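Local coordinates for protein proteophosphoglycan (Silicibacter pomeroyi DSS-3, PDB 2RE3) that is of unknown function but, as a DUF1285 family protein with a fold of repeated structural motifs, may take part in signal transduction, at residues 92-104 / 111-123. Residues are numbered along the deposited sequence; the frame is centred on the assembly and turned at random. Where two conformers were deposited one is given.
Sequences DDAPFVAVDVEVA and VLTFTTHVGDSAV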
ATOM      1  N   ASP A  92       1.473  10.667   1.956  1.00 28.17           N
ATOM      2  CA  ASP A  92       0.451  11.527   1.426  1.00 27.46           C
ATOM      3  C   ASP A  92      -0.842  10.783   1.409  1.00 27.41           C
ATOM      4  O   ASP A  92      -1.843  11.312   1.838  1.00 26.34           O
ATOM      5  CB  ASP A  92       0.801  12.000   0.018  1.00 27.24           C
ATOM      6  CG  ASP A  92       1.810  13.128   0.031  1.00 31.65           C
ATOM      7  OD1 ASP A  92       2.099  13.651   1.129  1.00 26.56           O
ATOM      8  OD2 ASP A  92       2.321  13.475  -1.057  1.00 33.13           O
ATOM      9  N   ASP A  93      -0.795   9.546   0.929  1.00 28.58           N
ATOM     10  CA  ASP A  93      -1.971   8.708   0.802  1.00 29.44           C
ATOM     11  C   ASP A  93      -1.687   7.296   1.358  1.00 27.74           C
ATOM     12  O   ASP A  93      -1.815   7.084   2.552  1.00 27.43           O
ATOM     13  CB  ASP A  93      -2.421   8.697  -0.662  1.00 31.23           C
ATOM     14  CG  ASP A  93      -3.815   8.151  -0.844  1.00 31.52           C
ATOM     15  OD1 ASP A  93      -4.431   7.734   0.142  1.00 32.87           O
ATOM     16  OD2 ASP A  93      -4.309   8.155  -1.983  1.00 39.08           O
ATOM     17  N   ALA A  94      -1.291   6.339   0.521  1.00 25.38           N
ATOM     18  CA  ALA A  94      -0.972   5.011   1.011  1.00 23.58           C
ATOM     19  C   ALA A  94       0.533   4.853   0.917  1.00 24.45           C
ATOM     20  O   ALA A  94       1.175   5.521   0.109  1.00 23.80           O
ATOM     21  CB  ALA A  94      -1.689   3.952   0.209  1.00 19.68           C
ATOM     22  N   PRO A  95       1.117   4.007   1.781  1.00 26.02           N
ATOM     23  CA  PRO A  95       2.549   3.739   1.693  1.00 26.20           C
ATOM     24  C   PRO A  95       2.965   3.007   0.414  1.00 25.58           C
ATOM     25  O   PRO A  95       4.159   3.014   0.048  1.00 22.93           O
ATOM     26  CB  PRO A  95       2.820   2.877   2.926  1.00 26.74           C
ATOM     27  CG  PRO A  95       1.473   2.312   3.340  1.00 24.23           C
ATOM     28  CD  PRO A  95       0.484   3.312   2.923  1.00 28.12           C
ATOM     29  N   PHE A  96       1.998   2.379  -0.259  1.00 24.85           N
ATOM     30  CA  PHE A  96       2.307   1.625  -1.488  1.00 25.12           C
ATOM     31  C   PHE A  96       1.348   1.913  -2.625  1.00 24.78           C
ATOM     32  O   PHE A  96       0.232   2.378  -2.411  1.00 27.41           O
ATOM     33  CB  PHE A  96       2.281   0.137  -1.213  1.00 26.65           C
ATOM     34  CG  PHE A  96       3.225  -0.311  -0.130  1.00 26.29           C
ATOM     35  CD1 PHE A  96       4.590  -0.230  -0.306  1.00 23.89           C
ATOM     36  CD2 PHE A  96       2.737  -0.883   1.029  1.00 28.36           C
ATOM     37  CE1 PHE A  96       5.448  -0.677   0.663  1.00 28.18           C
ATOM     38  CE2 PHE A  96       3.594  -1.339   2.015  1.00 28.26           C
ATOM     39  CZ  PHE A  96       4.961  -1.230   1.828  1.00 29.12           C
ATOM     40  N   VAL A  97       1.807   1.656  -3.834  1.00 23.25           N
ATOM     41  CA  VAL A  97       0.961   1.645  -4.988  1.00 25.58           C
ATOM     42  C   VAL A  97       0.954   0.225  -5.546  1.00 26.46           C
ATOM     43  O   VAL A  97       2.010  -0.350  -5.746  1.00 27.91           O
ATOM     44  CB  VAL A  97       1.461   2.613  -6.074  1.00 27.25           C
ATOM     45  CG1 VAL A  97       0.786   2.301  -7.402  1.00 19.33           C
ATOM     46  CG2 VAL A  97       1.215   4.083  -5.651  1.00 25.01           C
ATOM     47  N   ALA A  98      -0.239  -0.322  -5.784  1.00 26.82           N
ATOM     48  CA  ALA A  98      -0.417  -1.595  -6.491  1.00 27.61           C
ATOM     49  C   ALA A  98      -0.278  -1.341  -7.987  1.00 27.68           C
ATOM     50  O   ALA A  98      -1.083  -0.601  -8.563  1.00 29.93           O
ATOM     51  CB  ALA A  98      -1.812  -2.210  -6.190  1.00 24.37           C
ATOM     52  N   VAL A  99       0.722  -1.952  -8.613  1.00 25.45           N
ATOM     53  CA  VAL A  99       0.987  -1.721 -10.035  1.00 26.42           C
ATOM     54  C   VAL A  99       0.615  -2.872 -10.947  1.00 28.53           C
ATOM     55  O   VAL A  99       0.674  -2.741 -12.161  1.00 31.40           O
ATOM     56  CB  VAL A  99       2.460  -1.415 -10.282  1.00 26.79           C
ATOM     57  CG1 VAL A  99       2.835  -0.085  -9.568  1.00 23.63           C
ATOM     58  CG2 VAL A  99       3.335  -2.613  -9.850  1.00 20.90           C
ATOM     59  N   ASP A 100       0.237  -3.997 -10.373  1.00 30.68           N
ATOM     60  CA  ASP A 100      -0.155  -5.150 -11.155  1.00 32.16           C
ATOM     61  C   ASP A 100      -1.208  -5.952 -10.411  1.00 31.18           C
ATOM     62  O   ASP A 100      -1.224  -5.986  -9.187  1.00 29.40           O
ATOM     63  CB  ASP A 100       1.070  -6.019 -11.441  1.00 35.47           C
ATOM     64  CG  ASP A 100       0.914  -6.845 -12.687  1.00 40.45           C
ATOM     65  OD1 ASP A 100       0.011  -6.525 -13.483  1.00 45.29           O
ATOM     66  OD2 ASP A 100       1.693  -7.807 -12.876  1.00 46.54           O
ATOM     67  N   VAL A 101      -2.112  -6.574 -11.155  1.00 32.46           N
ATOM     68  CA  VAL A 101      -3.073  -7.490 -10.561  1.00 31.17           C
ATOM     69  C   VAL A 101      -3.162  -8.676 -11.494  1.00 32.69           C
ATOM     70  O   VAL A 101      -3.146  -8.515 -12.714  1.00 33.96           O
ATOM     71  CB  VAL A 101      -4.473  -6.857 -10.340  1.00 30.69           C
ATOM     72  CG1 VAL A 101      -5.022  -6.260 -11.632  1.00 31.09           C
ATOM     73  CG2 VAL A 101      -5.443  -7.897  -9.785  1.00 28.98           C
ATOM     74  N   GLU A 102      -3.263  -9.857 -10.888  0.50 32.42           N
ATOM     75  CA  GLU A 102      -3.322 -11.142 -11.570  0.50 31.65           C
ATOM     76  C   GLU A 102      -4.624 -11.837 -11.122  0.50 31.59           C
ATOM     77  O   GLU A 102      -4.916 -11.860  -9.914  0.50 31.39           O
ATOM     78  CB  GLU A 102      -2.091 -11.959 -11.143  0.50 30.37           C
ATOM     79  CG  GLU A 102      -2.065 -13.416 -11.593  0.50 28.65           C
ATOM     80  CD  GLU A 102      -1.694 -14.386 -10.467  0.50 25.62           C
ATOM     81  OE1 GLU A 102      -0.514 -14.383 -10.022  0.50 14.96           O
ATOM     82  OE2 GLU A 102      -2.594 -15.159 -10.057  0.50 16.75           O
ATOM     83  N   VAL A 103      -5.412 -12.377 -12.059  1.00 30.24           N
ATOM     84  CA  VAL A 103      -6.621 -13.138 -11.676  1.00 30.13           C
ATOM     85  C   VAL A 103      -6.391 -14.630 -11.817  1.00 28.30           C
ATOM     86  O   VAL A 103      -5.713 -15.076 -12.731  1.00 26.37           O
ATOM     87  CB  VAL A 103      -7.851 -12.917 -12.576  1.00 32.40           C
ATOM     88  CG1 VAL A 103      -9.078 -12.710 -11.693  1.00 33.32           C
ATOM     89  CG2 VAL A 103      -7.664 -11.797 -13.570  1.00 34.69           C
ATOM     90  N   ALA A 104      -6.994 -15.411 -10.938  1.00 26.69           N
ATOM     91  CA  ALA A 104      -7.046 -16.850 -11.144  1.00 25.18           C
ATOM     92  C   ALA A 104      -8.456 -17.248 -10.836  1.00 24.35           C
ATOM     93  O   ALA A 104      -9.144 -16.570 -10.077  1.00 23.74           O
ATOM     94  CB  ALA A 104      -6.069 -17.569 -10.238  1.00 23.74           C
ATOM     95  N   VAL A 111      -9.687 -15.302  -7.582  1.00 26.62           N
ATOM     96  CA  VAL A 111      -8.687 -14.794  -6.645  1.00 26.78           C
ATOM     97  C   VAL A 111      -7.824 -13.717  -7.329  1.00 26.06           C
ATOM     98  O   VAL A 111      -7.301 -13.897  -8.441  1.00 26.96           O
ATOM     99  CB  VAL A 111      -7.772 -15.936  -6.101  1.00 28.51           C
ATOM    100  CG1 VAL A 111      -6.788 -15.385  -5.060  1.00 23.91           C
ATOM    101  CG2 VAL A 111      -8.613 -17.056  -5.505  1.00 21.32           C
ATOM    102  N   LEU A 112      -7.692 -12.591  -6.660  1.00 25.61           N
ATOM    103  CA  LEU A 112      -6.941 -11.452  -7.191  1.00 25.72           C
ATOM    104  C   LEU A 112      -5.640 -11.303  -6.408  1.00 24.20           C
ATOM    105  O   LEU A 112      -5.665 -11.049  -5.204  1.00 26.75           O
ATOM    106  CB  LEU A 112      -7.765 -10.153  -7.100  1.00 24.67           C
ATOM    107  CG  LEU A 112      -9.137 -10.091  -7.780  1.00 23.96           C
ATOM    108  CD1 LEU A 112      -9.855  -8.741  -7.493  1.00 18.60           C
ATOM    109  CD2 LEU A 112      -8.984 -10.284  -9.254  1.00 21.27           C
ATOM    110  N   THR A 113      -4.508 -11.484  -7.091  1.00 25.34           N
ATOM    111  CA  THR A 113      -3.191 -11.264  -6.497  1.00 24.76           C
ATOM    112  C   THR A 113      -2.557  -9.973  -7.034  1.00 25.13           C
ATOM    113  O   THR A 113      -2.331  -9.800  -8.242  1.00 27.26           O
ATOM    114  CB  THR A 113      -2.281 -12.460  -6.697  1.00 24.59           C
ATOM    115  OG1 THR A 113      -2.861 -13.573  -6.025  1.00 27.13           O
ATOM    116  CG2 THR A 113      -0.892 -12.192  -6.100  1.00 23.58           C
ATOM    117  N   PHE A 114      -2.287  -9.062  -6.109  1.00 25.44           N
ATOM    118  CA  PHE A 114      -1.725  -7.764  -6.438  1.00 26.07           C
ATOM    119  C   PHE A 114      -0.223  -7.758  -6.182  1.00 26.98           C
ATOM    120  O   PHE A 114       0.254  -8.425  -5.263  1.00 29.30           O
ATOM    121  CB  PHE A 114      -2.347  -6.707  -5.563  1.00 26.83           C
ATOM    122  CG  PHE A 114      -3.772  -6.414  -5.881  1.00 29.36           C
ATOM    123  CD1 PHE A 114      -4.780  -7.148  -5.318  1.00 29.16           C
ATOM    124  CD2 PHE A 114      -4.101  -5.374  -6.730  1.00 30.22           C
ATOM    125  CE1 PHE A 114      -6.083  -6.865  -5.601  1.00 31.45           C
ATOM    126  CE2 PHE A 114      -5.411  -5.084  -7.002  1.00 31.47           C
ATOM    127  CZ  PHE A 114      -6.402  -5.837  -6.441  1.00 31.61           C
ATOM    128  N   THR A 115       0.495  -7.009  -7.002  1.00 25.83           N
ATOM    129  CA  THR A 115       1.892  -6.712  -6.804  1.00 26.66           C
ATOM    130  C   THR A 115       2.016  -5.198  -6.660  1.00 28.06           C
ATOM    131  O   THR A 115       1.367  -4.451  -7.434  1.00 28.69           O
ATOM    132  CB  THR A 115       2.716  -7.206  -8.000  1.00 27.67           C
ATOM    133  OG1 THR A 115       2.564  -8.629  -8.086  1.00 28.75           O
ATOM    134  CG2 THR A 115       4.208  -6.846  -7.859  1.00 22.22           C
ATOM    135  N   THR A 116       2.801  -4.773  -5.651  1.00 25.92           N
ATOM    136  CA  THR A 116       3.065  -3.363  -5.339  1.00 25.86           C
ATOM    137  C   THR A 116       4.326  -2.869  -6.036  1.00 27.61           C
ATOM    138  O   THR A 116       5.102  -3.661  -6.596  1.00 31.03           O
ATOM    139  CB  THR A 116       3.264  -3.147  -3.808  1.00 27.99           C
ATOM    140  OG1 THR A 116       4.475  -3.799  -3.390  1.00 23.58           O
ATOM    141  CG2 THR A 116       2.040  -3.696  -2.988  1.00 22.50           C
ATOM    142  N   HIS A 117       4.562  -1.562  -5.984  1.00 26.65           N
ATOM    143  CA  HIS A 117       5.711  -0.968  -6.699  1.00 24.23           C
ATOM    144  C   HIS A 117       7.063  -1.317  -6.071  1.00 24.20           C
ATOM    145  O   HIS A 117       8.096  -1.006  -6.619  1.00 25.40           O
ATOM    146  CB  HIS A 117       5.528   0.554  -6.871  1.00 21.61           C
ATOM    147  CG  HIS A 117       5.781   1.366  -5.630  1.00 27.72           C
ATOM    148  ND1 HIS A 117       5.042   1.225  -4.466  1.00 21.91           N
ATOM    149  CD2 HIS A 117       6.676   2.364  -5.393  1.00 24.75           C
ATOM    150  CE1 HIS A 117       5.472   2.105  -3.576  1.00 26.64           C
ATOM    151  NE2 HIS A 117       6.477   2.791  -4.104  1.00 24.06           N
ATOM    152  N   VAL A 118       7.061  -1.953  -4.913  1.00 25.43           N
ATOM    153  CA  VAL A 118       8.302  -2.363  -4.285  1.00 25.66           C
ATOM    154  C   VAL A 118       8.416  -3.895  -4.325  1.00 27.67           C
ATOM    155  O   VAL A 118       9.260  -4.489  -3.667  1.00 27.82           O
ATOM    156  CB  VAL A 118       8.386  -1.821  -2.868  1.00 25.40           C
ATOM    157  CG1 VAL A 118       8.335  -0.276  -2.902  1.00 25.31           C
ATOM    158  CG2 VAL A 118       7.239  -2.393  -1.982  1.00 22.47           C
ATOM    159  N   GLY A 119       7.569  -4.533  -5.114  1.00 27.09           N
ATOM    160  CA  GLY A 119       7.724  -5.940  -5.364  1.00 28.12           C
ATOM    161  C   GLY A 119       6.939  -6.873  -4.462  1.00 29.83           C
ATOM    162  O   GLY A 119       7.004  -8.085  -4.662  1.00 30.81           O
ATOM    163  N   ASP A 120       6.194  -6.357  -3.483  1.00 30.02           N
ATOM    164  CA  ASP A 120       5.454  -7.245  -2.605  1.00 29.80           C
ATOM    165  C   ASP A 120       4.157  -7.729  -3.264  1.00 32.07           C
ATOM    166  O   ASP A 120       3.564  -7.067  -4.123  1.00 33.94           O
ATOM    167  CB  ASP A 120       5.115  -6.591  -1.277  1.00 30.18           C
ATOM    168  CG  ASP A 120       6.341  -6.260  -0.437  1.00 33.11           C
ATOM    169  OD1 ASP A 120       7.337  -7.053  -0.420  1.00 31.90           O
ATOM    170  OD2 ASP A 120       6.260  -5.201   0.229  1.00 27.85           O
ATOM    171  N   SER A 121       3.717  -8.887  -2.814  1.00 31.18           N
ATOM    172  CA  SER A 121       2.571  -9.564  -3.356  1.00 30.28           C
ATOM    173  C   SER A 121       1.479  -9.573  -2.277  1.00 30.41           C
ATOM    174  O   SER A 121       1.774  -9.879  -1.126  1.00 32.49           O
ATOM    175  CB  SER A 121       3.008 -10.989  -3.678  1.00 28.29           C
ATOM    176  OG  SER A 121       1.930 -11.748  -4.152  1.00 35.74           O
ATOM    177  N   ALA A 122       0.227  -9.270  -2.625  1.00 29.69           N
ATOM    178  CA  ALA A 122      -0.881  -9.405  -1.658  1.00 28.95           C
ATOM    179  C   ALA A 122      -2.058 -10.082  -2.285  1.00 27.38           C
ATOM    180  O   ALA A 122      -2.592  -9.559  -3.248  1.00 29.63           O
ATOM    181  CB  ALA A 122      -1.315  -8.063  -1.165  1.00 31.97           C
ATOM    182  N   VAL A 123      -2.466 -11.228  -1.745  1.00 25.91           N
ATOM    183  CA  VAL A 123      -3.621 -11.947  -2.241  1.00 24.86           C
ATOM    184  C   VAL A 123      -4.860 -11.301  -1.643  1.00 28.53           C
ATOM    185  O   VAL A 123      -5.039 -11.320  -0.406  1.00 32.47           O
ATOM    186  CB  VAL A 123      -3.567 -13.406  -1.792  1.00 26.00           C
ATOM    187  CG1 VAL A 123      -4.912 -14.104  -2.041  1.00 20.03           C
ATOM    188  CG2 VAL A 123      -2.381 -14.136  -2.463  1.00 18.39           C
TER
HETATM  189  O   HOH W   1      -4.567 -14.807  -8.349  1.00 29.79           O
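Strands 96-104 and 111-116 form an antiparallel beta hairpin in the C-terminal DUF1285 region, with a classic beta bulge where V99 and D100 both face T115. T115 O accepts from V99 N at 2.8 Å and from D100 N at 3.2 Å; T115 N returns a straighter bond to D100 O (167° at the hydrogen). Beyond the bulge, E102 pairs with T113 and A104 with V111, each through two backbone bonds. On the face carrying V101, V103, L112 and F114, V101 CG2 sits over one face of the F114 ring in a CH-pi contact, 4.0 Å from the centroid and 14° off its normal. V101 puts that methyl there by holding it anti to the backbone N, while A98 CB touches F114 CD2 at 3.9 Å. This apolar face continues in V103 CG1 against L112 CD2, and L163 of helix 157-164 covers V101, L112 and F114. Replacing F114 by an alanine is likely to leave V101 CG2 without its aromatic face and open a gap beneath helix 157-164. Strand 96-104 is central in a six-stranded mixed sheet, between 111-116 and 151-155. On the opposite face a water lies within hydrogen-bonding distance of V111 O and T113 OG1. On the N-terminal side of the bulge in strand 96-104, H117 N reaches V97 O (2.8 Å). H117 CE1 approaches the edge of the F96 ring, whose CE1 packs on V118 CG2 at 3.6 Å. The type I turn T116-G119 is closed by G119 N to T116 O, and D120 N just beyond it bonds T116 OG1, while the D120 carboxylate salt-bridges R148.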